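Local coordinates for geranyltranstransferase (Enterococcus faecalis, PDB 3P8L), which probably catalyses magnesium-dependent condensation of isopentenyl diphosphate with geranyl diphosphate to give farnesyl diphosphate, releasing diphosphate, at residues V24-I29 / S45-G50; E70-Q75 / L134-L139; Q130-S135 / L144-L149. All coordinates share one frame; numbering follows the deposited sequence. Where two conformers were deposited one is given.

Contact 1. Residues V24-I29 / S45-G50; sequences VMVDFI and SIHAGG
Ile46 is the residue on which helix 13-31 and the end of helix 36-47 meet: its CG1, CG2 and CD1 are met chiefly by Met25, Val26 and Ile29 respectively. The backbones are closest at Val26 and Ile46, whose CA atoms lie 7.7 Å apart, which leaves room between them for side chains alone.

The purely aliphatic contacts come first. CG1 of Ile46 stands beside the backbone N, and Met25 CE reaches it at 3.8 Å, the two side chains crossing obliquely. The methionine chain runs straight through chi2 and then bends at chi3 (79°), which turns CE out toward the isoleucine. The other branch, Ile46 CG2, faces Val26 CG2 at 4.1 Å. At the end of the chain, Ile46 CD1 meets Ile29 CD1 tip to tip; Ile29 was modelled in two conformers, so this 3.6 Å contact, true of one conformer, is doubtful as a fixed feature.

A second kind of contact joins an aliphatic group to an aromatic ring. Val26 CG2 lies 3.5 Å from His47 CE1 and 4.0 Å from His47 NE2, approaching the imidazole obliquely, with the two side chains crossing at about a right angle. His47 lies at the exposed edge and Val26 is partly exposed, whereas Met25, Ile29 and Ile46 are buried. Beyond them, Met25 continues onto Ala78 and Met82 of helix 71-92, and Ile29 onto Leu124 of helix 114-133.

The segments meet through apolar and methyl-to-ring contacts alone, so side-chain shape and burial hold the helices here, while several polar groups of 45-50 have partners beyond: Ile46 O bonds Arg52, Ser45 OG bonds Asn108.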
loop_
_atom_site.group_PDB
_atom_site.type_symbol
_atom_site.label_atom_id
_atom_site.label_comp_id
_atom_site.label_asym_id
_atom_site.label_seq_id
_atom_site.Cartn_x
_atom_site.Cartn_y
_atom_site.Cartn_z
ATOM N N VAL A 24 8.859 12.779 -11.053
ATOM C CA VAL A 24 7.948 11.626 -11.196
ATOM C C VAL A 24 6.924 11.576 -10.038
ATOM O O VAL A 24 5.716 11.434 -10.269
ATOM C CB VAL A 24 8.719 10.295 -11.362
ATOM C CG1 VAL A 24 7.774 9.085 -11.266
ATOM C CG2 VAL A 24 9.471 10.282 -12.738
ATOM N N MET A 25 7.417 11.766 -8.815
ATOM C CA MET A 25 6.592 11.707 -7.600
ATOM C C MET A 25 5.529 12.794 -7.647
ATOM O O MET A 25 4.335 12.506 -7.519
ATOM C CB MET A 25 7.444 11.900 -6.346
ATOM C CG MET A 25 8.334 10.732 -5.968
ATOM S SD MET A 25 9.314 11.083 -4.494
ATOM C CE MET A 25 8.106 10.807 -3.290
ATOM N N VAL A 26 5.974 14.030 -7.879
ATOM C CA VAL A 26 5.090 15.193 -7.867
ATOM C C VAL A 26 4.031 15.101 -8.979
ATOM O O VAL A 26 2.834 15.319 -8.716
ATOM C CB VAL A 26 5.914 16.523 -7.906
ATOM C CG1 VAL A 26 5.074 17.709 -8.338
ATOM C CG2 VAL A 26 6.589 16.777 -6.556
ATOM N N ASP A 27 4.467 14.758 -10.195
ATOM C CA ASP A 27 3.551 14.617 -11.328
ATOM C C ASP A 27 2.558 13.521 -11.045
ATOM O O ASP A 27 1.397 13.699 -11.342
ATOM C CB ASP A 27 4.258 14.252 -12.646
ATOM C CG ASP A 27 5.122 15.387 -13.194
ATOM O OD1 ASP A 27 5.037 16.511 -12.696
ATOM O OD2 ASP A 27 5.906 15.151 -14.130
ATOM N N PHE A 28 3.027 12.391 -10.494
ATOM C CA PHE A 28 2.141 11.275 -10.199
ATOM C C PHE A 28 1.070 11.652 -9.184
ATOM O O PHE A 28 -0.092 11.312 -9.385
ATOM C CB PHE A 28 2.874 9.997 -9.742
ATOM C CG PHE A 28 1.972 8.821 -9.651
ATOM C CD1 PHE A 28 1.482 8.386 -8.421
ATOM C CD2 PHE A 28 1.543 8.187 -10.804
ATOM C CE1 PHE A 28 0.604 7.326 -8.348
ATOM C CE2 PHE A 28 0.660 7.109 -10.741
ATOM C CZ PHE A 28 0.192 6.683 -9.508
ATOM N N ILE A 29 1.461 12.369 -8.134
ATOM C CA ILE A 29 0.509 12.784 -7.098
ATOM C C ILE A 29 -0.484 13.816 -7.652
ATOM O O ILE A 29 -1.685 13.708 -7.425
ATOM C CB ILE A 29 1.216 13.284 -5.804
ATOM C CG1 ILE A 29 1.517 12.115 -4.873
ATOM C CG2 ILE A 29 0.334 14.232 -5.009
ATOM C CD1 ILE A 29 2.846 11.470 -5.079
ATOM N N SER A 45 4.461 16.866 2.240
ATOM C CA SER A 45 5.453 15.992 2.848
ATOM C C SER A 45 6.559 15.582 1.879
ATOM O O SER A 45 7.682 15.341 2.304
ATOM C CB SER A 45 4.789 14.754 3.429
ATOM O OG SER A 45 4.023 15.080 4.575
ATOM N N ILE A 46 6.234 15.502 0.591
ATOM C CA ILE A 46 7.250 15.316 -0.455
ATOM C C ILE A 46 8.173 16.546 -0.566
ATOM O O ILE A 46 9.411 16.413 -0.505
ATOM C CB ILE A 46 6.592 14.979 -1.827
ATOM C CG1 ILE A 46 5.969 13.591 -1.792
ATOM C CG2 ILE A 46 7.607 15.042 -2.977
ATOM C CD1 ILE A 46 4.913 13.422 -2.839
ATOM N N HIS A 47 7.594 17.729 -0.669
ATOM C CA HIS A 47 8.329 18.977 -0.852
ATOM C C HIS A 47 9.116 19.455 0.353
ATOM O O HIS A 47 9.932 20.330 0.248
ATOM C CB HIS A 47 7.394 20.092 -1.241
ATOM C CG HIS A 47 6.926 20.035 -2.651
ATOM N ND1 HIS A 47 7.753 19.727 -3.702
ATOM C CD2 HIS A 47 5.711 20.273 -3.186
ATOM C CE1 HIS A 47 7.063 19.764 -4.820
ATOM N NE2 HIS A 47 5.823 20.096 -4.534
ATOM N N ALA A 48 8.856 18.892 1.501
ATOM C CA ALA A 48 9.627 19.217 2.702
ATOM C C ALA A 48 11.065 18.674 2.579
ATOM O O ALA A 48 11.953 19.017 3.369
ATOM C CB ALA A 48 8.926 18.665 3.949
ATOM N N GLY A 49 11.270 17.830 1.569
ATOM C CA GLY A 49 12.581 17.323 1.207
ATOM C C GLY A 49 13.044 16.206 2.121
ATOM O O GLY A 49 12.283 15.689 2.929
ATOM N N GLY A 50 14.312 15.845 1.977
ATOM C CA GLY A 50 14.928 14.776 2.754
ATOM C C GLY A 50 16.214 14.447 2.031
ATOM O O GLY A 50 16.506 15.038 0.987
#

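Contact 2. Residues E70-Q75 / L134-L139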
loop_
_atom_site.group_PDB
_atom_site.type_symbol
_atom_site.label_atom_id
_atom_site.label_comp_id
_atom_site.label_asym_id
_atom_site.label_seq_id
_atom_site.Cartn_x
_atom_site.Cartn_y
_atom_site.Cartn_z
ATOM N N GLU A 70 16.809 5.179 -17.501
ATOM C CA GLU A 70 15.563 5.267 -18.253
ATOM C C GLU A 70 14.427 5.603 -17.300
ATOM O O GLU A 70 14.576 5.447 -16.089
ATOM C CB GLU A 70 15.244 3.932 -18.919
ATOM C CG GLU A 70 16.295 3.396 -19.865
ATOM C CD GLU A 70 15.874 2.071 -20.434
ATOM O OE1 GLU A 70 14.978 2.068 -21.299
ATOM O OE2 GLU A 70 16.418 1.033 -19.999
ATOM N N THR A 71 13.311 6.064 -17.870
ATOM C CA THR A 71 12.048 6.335 -17.175
ATOM C C THR A 71 11.716 5.377 -16.015
ATOM O O THR A 71 11.467 5.831 -14.882
ATOM C CB THR A 71 10.881 6.376 -18.202
ATOM O OG1 THR A 71 11.229 7.281 -19.254
ATOM C CG2 THR A 71 9.583 6.846 -17.563
ATOM N N GLN A 72 11.741 4.074 -16.284
ATOM C CA GLN A 72 11.387 3.055 -15.281
ATOM C C GLN A 72 12.290 3.013 -14.059
ATOM O O GLN A 72 11.842 2.606 -12.978
ATOM C CB GLN A 72 11.297 1.648 -15.885
ATOM C CG GLN A 72 12.592 1.122 -16.497
ATOM C CD GLN A 72 12.654 1.344 -17.995
ATOM O OE1 GLN A 72 12.334 2.427 -18.502
ATOM N NE2 GLN A 72 13.058 0.307 -18.721
ATOM N N ASP A 73 13.548 3.423 -14.224
ATOM C CA ASP A 73 14.479 3.536 -13.098
ATOM C C ASP A 73 14.018 4.645 -12.159
ATOM O O ASP A 73 13.990 4.443 -10.949
ATOM C CB ASP A 73 15.921 3.797 -13.543
ATOM C CG ASP A 73 16.413 2.778 -14.582
ATOM O OD1 ASP A 73 17.201 3.161 -15.466
ATOM O OD2 ASP A 73 16.004 1.607 -14.516
ATOM N N TYR A 74 13.647 5.789 -12.730
ATOM C CA TYR A 74 13.117 6.910 -11.962
ATOM C C TYR A 74 11.773 6.588 -11.337
ATOM O O TYR A 74 11.506 7.030 -10.223
ATOM C CB TYR A 74 13.008 8.184 -12.802
ATOM C CG TYR A 74 14.343 8.667 -13.341
ATOM C CD1 TYR A 74 15.312 9.184 -12.488
ATOM C CD2 TYR A 74 14.633 8.599 -14.713
ATOM C CE1 TYR A 74 16.550 9.622 -12.975
ATOM C CE2 TYR A 74 15.868 9.026 -15.216
ATOM C CZ TYR A 74 16.815 9.531 -14.336
ATOM O OH TYR A 74 18.012 9.973 -14.809
ATOM N N GLN A 75 10.946 5.826 -12.056
ATOM C CA GLN A 75 9.660 5.367 -11.560
ATOM C C GLN A 75 9.794 4.452 -10.350
ATOM O O GLN A 75 9.078 4.651 -9.358
ATOM C CB GLN A 75 8.826 4.721 -12.677
ATOM C CG GLN A 75 8.326 5.769 -13.673
ATOM C CD GLN A 75 7.637 5.176 -14.879
ATOM O OE1 GLN A 75 8.027 4.123 -15.372
ATOM N NE2 GLN A 75 6.602 5.853 -15.357
ATOM N N LEU A 134 1.868 0.915 -12.976
ATOM C CA LEU A 134 1.755 1.669 -14.216
ATOM C C LEU A 134 3.108 2.047 -14.854
ATOM O O LEU A 134 3.137 2.786 -15.831
ATOM C CB LEU A 134 0.938 2.943 -13.970
ATOM C CG LEU A 134 -0.553 2.742 -13.684
ATOM C CD1 LEU A 134 -1.126 3.984 -13.038
ATOM C CD2 LEU A 134 -1.337 2.368 -14.965
ATOM N N SER A 135 4.213 1.573 -14.281
ATOM C CA SER A 135 5.550 1.977 -14.728
ATOM C C SER A 135 5.976 1.355 -16.064
ATOM O O SER A 135 5.331 0.443 -16.574
ATOM C CB SER A 135 6.594 1.666 -13.651
ATOM O OG SER A 135 6.772 0.274 -13.488
ATOM N N GLN A 136 7.084 1.842 -16.610
ATOM C CA GLN A 136 7.603 1.372 -17.895
ATOM C C GLN A 136 8.283 -0.003 -17.848
ATOM O O GLN A 136 8.890 -0.416 -18.827
ATOM C CB GLN A 136 8.594 2.401 -18.442
ATOM C CG GLN A 136 8.339 2.800 -19.868
ATOM C CD GLN A 136 7.488 4.030 -19.955
ATOM O OE1 GLN A 136 7.988 5.120 -20.235
ATOM N NE2 GLN A 136 6.192 3.877 -19.706
ATOM N N LEU A 137 8.201 -0.699 -16.713
ATOM C CA LEU A 137 8.773 -2.041 -16.570
ATOM C C LEU A 137 8.000 -3.066 -17.377
ATOM O O LEU A 137 6.778 -2.954 -17.516
ATOM C CB LEU A 137 8.737 -2.487 -15.107
ATOM C CG LEU A 137 9.631 -1.777 -14.096
ATOM C CD1 LEU A 137 9.371 -2.331 -12.716
ATOM C CD2 LEU A 137 11.084 -1.957 -14.503
ATOM N N GLY A 138 8.709 -4.080 -17.871
ATOM C CA GLY A 138 8.067 -5.228 -18.505
ATOM C C GLY A 138 7.405 -6.118 -17.468
ATOM O O GLY A 138 7.745 -6.058 -16.285
ATOM N N LEU A 139 6.494 -6.975 -17.925
ATOM C CA LEU A 139 5.555 -7.685 -17.057
ATOM C C LEU A 139 6.158 -8.479 -15.910
ATOM O O LEU A 139 5.676 -8.381 -14.774
ATOM C CB LEU A 139 4.597 -8.568 -17.876
ATOM C CG LEU A 139 3.541 -7.886 -18.755
ATOM C CD1 LEU A 139 2.913 -8.907 -19.721
ATOM C CD2 LEU A 139 2.445 -7.228 -17.923
#
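Ser135 opens the contact by setting its CB 3.3 Å from Gln75 OE1, while its hydroxyl turns back to Leu132 O. The backbone N of Gln136 then donates to that same Gln75 oxygen, at 2.8 Å and with an N-H...O angle of 162°. The donor stands at 141° to the C=O bond and is tilted 21° from the amide plane. Gln75 is extended beyond CG, which carries its amide across to the loop. The side chain of Gln136 folds over the start of the helix: its CB lies 3.8 Å from Gln72 CB, and its OE1 comes 3.6 Å from Thr71 CG2, a van der Waals contact. Gln72 OE1 also approaches Gln136 CB, at 3.7 Å, the two chains crossing at about a right angle. Leu137 makes the last contact along the loop, its CD2 lying 3.9 Å from Gln72 CB and 4.0 Å from Gln72 CG.

The loop between helices 114-133 and 139-153 is thus fastened to the N-terminal end of helix 71-92 by one hydrogen bond and flanking van der Waals contacts. Leu137 also packs on Leu200 of helix 175-200, Gln75 on Val24 of helix 13-31, and Leu134 on Gln147 of the second subunit.

Contact 3. Residues Q130-S135 / L144-L149; sequences QLLSLS and LLMQQL
Leu132 carries most of the contact of 130-135 with 144-149, touching Leu145, Met146 and Leu149, and the tight part is built round its CD2 methyl. That carbon lies 3.8 Å from Leu149 CD2 and also 3.8 Å from the backbone oxygen Leu145 O, so it rests against the main chain of the second helix as well as its side chains. Met146 was modelled in two conformers, and its side-chain distances hold for one of them and are to that extent doubtful. In that copy Leu132 CG, anti to the backbone N (chi1 -162°), is set 3.9 Å from Met146 CG, which is also 3.8 Å from Leu132 CD2. The two chains slide past each other in opposite directions, while Leu132 and Leu149 meet at a slant. The nearest CA pair, Leu132 and Met146, is 7.0 Å apart.

Looser packing is found on the side of Ser133, whose CB and Met146 SD are 4.0 Å apart in the same conformer. Ser133 OG turns away from the partner helix and donates to Gln130 O at 2.7 Å. Gln130 O also receives Leu134 N, so two donors share that carbonyl at the helix end. This flank is not open to solvent: the second subunit lies over it, with Met146 packing on Met146 of the other chain and Ser133 O accepting from Gln147 NE2 of that chain.

All five touching residues are buried. The arrangement is a helical hairpin, two consecutive helices joined by a short loop, within the all-helical isoprenoid synthase fold, and its outer side contributes to the interface of the two-chain assembly.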
loop_
_atom_site.group_PDB
_atom_site.type_symbol
_atom_site.label_atom_id
_atom_site.label_comp_id
_atom_site.label_asym_id
_atom_site.label_seq_id
_atom_site.Cartn_x
_atom_site.Cartn_y
_atom_site.Cartn_z
ATOM N N GLN A 130 0.592 1.875 -7.006
ATOM C CA GLN A 130 -0.024 2.281 -8.273
ATOM C C GLN A 130 1.006 2.708 -9.329
ATOM O O GLN A 130 0.966 2.225 -10.473
ATOM C CB GLN A 130 -1.077 3.375 -8.096
ATOM C CG GLN A 130 -1.871 3.623 -9.379
ATOM C CD GLN A 130 -3.038 4.583 -9.213
ATOM O OE1 GLN A 130 -3.107 5.348 -8.253
ATOM N NE2 GLN A 130 -3.958 4.550 -10.162
ATOM N N LEU A 131 1.918 3.600 -8.938
ATOM C CA LEU A 131 2.991 4.037 -9.824
ATOM C C LEU A 131 3.792 2.858 -10.396
ATOM O O LEU A 131 3.956 2.761 -11.618
ATOM C CB LEU A 131 3.916 5.065 -9.142
ATOM C CG LEU A 131 5.137 5.483 -9.996
ATOM C CD1 LEU A 131 4.731 6.158 -11.325
ATOM C CD2 LEU A 131 6.102 6.367 -9.200
ATOM N N LEU A 132 4.258 1.970 -9.526
ATOM C CA LEU A 132 4.972 0.766 -9.933
ATOM C C LEU A 132 4.181 -0.138 -10.915
ATOM O O LEU A 132 4.745 -0.630 -11.912
ATOM C CB LEU A 132 5.449 -0.010 -8.702
ATOM C CG LEU A 132 6.551 -1.063 -8.853
ATOM C CD1 LEU A 132 7.786 -0.491 -9.587
ATOM C CD2 LEU A 132 6.968 -1.582 -7.482
ATOM N N SER A 133 2.880 -0.296 -10.660
ATOM C CA SER A 133 1.954 -1.044 -11.537
ATOM C C SER A 133 1.769 -0.414 -12.924
ATOM O O SER A 133 1.560 -1.129 -13.927
ATOM C CB SER A 133 0.591 -1.229 -10.849
ATOM O OG SER A 133 -0.222 -0.088 -11.000
ATOM N N LEU A 134 1.868 0.915 -12.976
ATOM C CA LEU A 134 1.755 1.669 -14.216
ATOM C C LEU A 134 3.108 2.047 -14.854
ATOM O O LEU A 134 3.137 2.786 -15.831
ATOM C CB LEU A 134 0.938 2.943 -13.970
ATOM C CG LEU A 134 -0.553 2.742 -13.684
ATOM C CD1 LEU A 134 -1.126 3.984 -13.038
ATOM C CD2 LEU A 134 -1.337 2.368 -14.965
ATOM N N SER A 135 4.213 1.573 -14.281
ATOM C CA SER A 135 5.550 1.977 -14.728
ATOM C C SER A 135 5.976 1.355 -16.064
ATOM O O SER A 135 5.331 0.443 -16.574
ATOM C CB SER A 135 6.594 1.666 -13.651
ATOM O OG SER A 135 6.772 0.274 -13.488
ATOM N N LEU A 144 7.925 -8.948 -10.115
ATOM C CA LEU A 144 9.010 -9.193 -9.170
ATOM C C LEU A 144 9.216 -7.994 -8.232
ATOM O O LEU A 144 9.375 -8.160 -7.030
ATOM C CB LEU A 144 10.324 -9.508 -9.917
ATOM C CG LEU A 144 11.588 -9.714 -9.075
ATOM C CD1 LEU A 144 11.423 -10.857 -8.076
ATOM C CD2 LEU A 144 12.794 -9.953 -9.980
ATOM N N LEU A 145 9.228 -6.802 -8.796
ATOM C CA LEU A 145 9.531 -5.613 -8.000
ATOM C C LEU A 145 8.351 -5.236 -7.081
ATOM O O LEU A 145 8.573 -4.707 -5.996
ATOM C CB LEU A 145 9.980 -4.451 -8.894
ATOM C CG LEU A 145 11.393 -4.602 -9.496
ATOM C CD1 LEU A 145 11.855 -3.305 -10.100
ATOM C CD2 LEU A 145 12.410 -5.065 -8.489
ATOM N N MET A 146 7.125 -5.568 -7.495
ATOM C CA MET A 146 5.935 -5.350 -6.663
ATOM C C MET A 146 5.953 -6.327 -5.489
ATOM O O MET A 146 5.684 -5.944 -4.347
ATOM C CB MET A 146 4.638 -5.460 -7.487
ATOM C CG MET A 146 4.340 -4.221 -8.365
ATOM S SD MET A 146 2.787 -4.246 -9.313
ATOM C CE MET A 146 2.902 -5.795 -10.192
ATOM N N GLN A 147 6.304 -7.584 -5.778
ATOM C CA GLN A 147 6.508 -8.607 -4.752
ATOM C C GLN A 147 7.543 -8.172 -3.732
ATOM O O GLN A 147 7.331 -8.279 -2.507
ATOM C CB GLN A 147 6.968 -9.943 -5.384
ATOM C CG GLN A 147 5.868 -10.736 -6.082
ATOM C CD GLN A 147 6.406 -11.891 -6.939
ATOM O OE1 GLN A 147 7.615 -12.041 -7.122
ATOM N NE2 GLN A 147 5.495 -12.710 -7.462
ATOM N N GLN A 148 8.664 -7.673 -4.234
ATOM C CA GLN A 148 9.788 -7.300 -3.392
ATOM C C GLN A 148 9.490 -6.020 -2.578
ATOM O O GLN A 148 9.865 -5.917 -1.404
ATOM C CB GLN A 148 11.056 -7.144 -4.238
ATOM C CG GLN A 148 11.665 -8.491 -4.729
ATOM C CD GLN A 148 12.116 -9.385 -3.600
ATOM O OE1 GLN A 148 12.873 -8.967 -2.726
ATOM N NE2 GLN A 148 11.654 -10.634 -3.607
ATOM N N LEU A 149 8.805 -5.065 -3.191
ATOM C CA LEU A 149 8.461 -3.827 -2.474
ATOM C C LEU A 149 7.513 -4.122 -1.336
ATOM O O LEU A 149 7.748 -3.666 -0.210
ATOM C CB LEU A 149 7.886 -2.761 -3.413
ATOM C CG LEU A 149 7.643 -1.365 -2.810
ATOM C CD1 LEU A 149 8.941 -0.696 -2.361
ATOM C CD2 LEU A 149 6.929 -0.506 -3.833
#

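How the contacts relate
Contacts 2 and 3 are neighbours, with centres 9 Å apart; they share Leu134 and Ser135, and Leu137 CD1 of contact 2 reaches Leu145 CD1 of contact 3 at 3.7 Å. Contact 1 lies about 18 Å from each, centre to centre, yet helix 13-31 bridges the gap: Val24 CG1 is 3.8 Å from Leu131 CD2, and Phe28 CZ is 3.6 Å from Leu131 N. Contacts 2 and 3 both touch the second subunit, whereas contact 1 does not. Relative to catalysis, the chain after helix 36-47 begins, at Gly49-Gly50, the GGKRxRP sequence with which relatives bind isopentenyl diphosphate, probably so here. Contact 2 holds the other end of helix 71-92 from the aspartate-rich metal-binding motif expected in this family.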